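Local coordinates for sensory box/GGDEF domain protein (Colwellia psychrerythraea, PDB 3LYX) that probably senses a signal through its N-terminal PAS domain, the part present here, and passes it to a GGDEF domain of the diguanylate cyclase family, at residues T38-Y42 and M84-D88. Sequence-based numbering, arbitrary orientation.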
loop_
_atom_site.group_PDB
_atom_site.type_symbol
_atom_site.label_atom_id
_atom_site.label_comp_id
_atom_site.label_asym_id
_atom_site.label_seq_id
_atom_site.Cartn_x
_atom_site.Cartn_y
_atom_site.Cartn_z
ATOM N N THR B 38 -12.178 2.219 3.598
ATOM C CA THR B 38 -12.419 1.162 4.577
ATOM C C THR B 38 -12.089 1.639 5.981
ATOM O O THR B 38 -12.827 1.364 6.925
ATOM C CB THR B 38 -11.562 -0.104 4.289
ATOM O OG1 THR B 38 -11.923 -0.662 3.019
ATOM C CG2 THR B 38 -11.789 -1.163 5.362
ATOM N N LEU B 39 -10.989 2.369 6.125
ATOM C CA LEU B 39 -10.583 2.837 7.446
ATOM C C LEU B 39 -11.381 4.001 8.014
ATOM O O LEU B 39 -11.837 3.945 9.157
ATOM C CB LEU B 39 -9.106 3.224 7.435
ATOM C CG LEU B 39 -8.523 3.789 8.732
ATOM C CD1 LEU B 39 -8.512 2.718 9.829
ATOM C CD2 LEU B 39 -7.119 4.269 8.453
ATOM N N TYR B 40 -11.543 5.051 7.213
ATOM C CA TYR B 40 -12.230 6.257 7.656
ATOM C C TYR B 40 -13.736 6.288 7.427
ATOM O O TYR B 40 -14.457 7.015 8.127
ATOM C CB TYR B 40 -11.586 7.477 6.989
ATOM C CG TYR B 40 -10.137 7.692 7.379
ATOM C CD1 TYR B 40 -9.796 8.096 8.668
ATOM C CD2 TYR B 40 -9.102 7.472 6.459
ATOM C CE1 TYR B 40 -8.444 8.275 9.038
ATOM C CE2 TYR B 40 -7.765 7.648 6.812
ATOM C CZ TYR B 40 -7.444 8.048 8.104
ATOM O OH TYR B 40 -6.125 8.221 8.462
ATOM N N GLY B 41 -14.211 5.521 6.447
ATOM C CA GLY B 41 -15.637 5.476 6.174
ATOM C C GLY B 41 -16.104 6.262 4.964
ATOM O O GLY B 41 -17.183 5.998 4.445
ATOM N N TYR B 42 -15.300 7.220 4.509
ATOM C CA TYR B 42 -15.649 8.061 3.359
ATOM C C TYR B 42 -15.148 7.480 2.040
ATOM O O TYR B 42 -14.080 6.870 1.999
ATOM C CB TYR B 42 -15.026 9.446 3.508
ATOM C CG TYR B 42 -15.351 10.172 4.791
ATOM C CD1 TYR B 42 -16.497 10.970 4.895
ATOM C CD2 TYR B 42 -14.487 10.105 5.886
ATOM C CE1 TYR B 42 -16.766 11.691 6.055
ATOM C CE2 TYR B 42 -14.747 10.817 7.047
ATOM C CZ TYR B 42 -15.886 11.612 7.123
ATOM O OH TYR B 42 -16.128 12.347 8.254
ATOM N N MET B 84 -8.521 8.895 15.655
ATOM C CA MET B 84 -9.150 8.952 14.350
ATOM C C MET B 84 -10.655 9.140 14.555
ATOM O O MET B 84 -11.236 8.567 15.479
ATOM C CB MET B 84 -8.858 7.631 13.633
ATOM C CG MET B 84 -9.471 7.460 12.274
ATOM S SD MET B 84 -9.705 5.708 11.931
ATOM C CE MET B 84 -11.489 5.624 12.157
ATOM N N LEU B 85 -11.276 9.961 13.714
ATOM C CA LEU B 85 -12.714 10.194 13.799
ATOM C C LEU B 85 -13.351 9.610 12.544
ATOM O O LEU B 85 -13.164 10.126 11.435
ATOM C CB LEU B 85 -13.021 11.693 13.896
ATOM C CG LEU B 85 -14.514 12.059 13.873
ATOM C CD1 LEU B 85 -15.233 11.379 15.028
ATOM C CD2 LEU B 85 -14.689 13.570 13.946
ATOM N N HIS B 86 -14.088 8.515 12.722
ATOM C CA HIS B 86 -14.736 7.833 11.610
ATOM C C HIS B 86 -15.946 8.615 11.124
ATOM O O HIS B 86 -16.493 9.437 11.850
ATOM C CB HIS B 86 -15.161 6.420 12.034
ATOM C CG HIS B 86 -15.634 5.561 10.898
ATOM N ND1 HIS B 86 -16.890 5.684 10.342
ATOM C CD2 HIS B 86 -15.012 4.575 10.207
ATOM C CE1 HIS B 86 -17.020 4.810 9.359
ATOM N NE2 HIS B 86 -15.895 4.125 9.255
ATOM N N LYS B 87 -16.350 8.360 9.886
ATOM C CA LYS B 87 -17.497 9.041 9.307
ATOM C C LYS B 87 -18.763 8.796 10.130
ATOM O O LYS B 87 -19.572 9.706 10.304
ATOM C CB LYS B 87 -17.725 8.580 7.865
ATOM C CG LYS B 87 -19.023 9.100 7.272
ATOM C CD LYS B 87 -19.189 8.706 5.824
ATOM C CE LYS B 87 -20.577 9.084 5.312
ATOM N NZ LYS B 87 -20.880 10.544 5.463
ATOM N N ASP B 88 -18.934 7.576 10.634
ATOM C CA ASP B 88 -20.121 7.251 11.424
ATOM C C ASP B 88 -20.042 7.799 12.845
ATOM O O ASP B 88 -20.842 7.432 13.706
ATOM C CB ASP B 88 -20.362 5.738 11.470
ATOM C CG ASP B 88 -19.312 4.995 12.273
ATOM O OD1 ASP B 88 -18.810 5.554 13.273
ATOM O OD2 ASP B 88 -18.997 3.842 11.912
HETATM O O HOH W 1 -15.595 1.955 7.367
HETATM O O HOH W 2 -14.547 12.060 10.262
#
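Tyr40 O, near the end of helix 34-40, accepts a hydrogen bond from Lys87 N at 2.9 Å, almost in line with the carbonyl (C=O...N 172°). The same oxygen sits 3.2 Å above the plane of the His86 imidazole, over the ring centre. At the ring's edge, His86 CD2 lies 3.4 Å from Leu39 O. Two in-plane hydrogen bonds fix the imidazole's rotation: His86 ND1 accepts from Asp88 N at 2.8 Å, and His86 NE2 meets a water that donates to Thr38 O. Gly41, with positive phi (103°), ends the helix and brings its CA close to His86 NE2. Tyr42 then lays one ring face on the Lys87 aliphatic chain, a CH-pi contact with Lys87 CB 3.7 Å from the ring centroid; its OH donates to a second water, which bridges to Leu85 O. Met84 CG, anti to the backbone N (chi1 178°), comes 3.5 Å from Tyr40 CE1. Met84 SD lies obliquely beside the same ring, a Met-aromatic contact, and reaches Leu39 CD1 at 3.8 Å. Met84 and Tyr40 both touch Ile94 of strand 91-102, His90 stacks on His86, and Trp32 NE1 hydrogen-bonds to Tyr42 O. The contact joins a PAS-fold helix to edge strand 78-85 of the five-stranded antiparallel sheet.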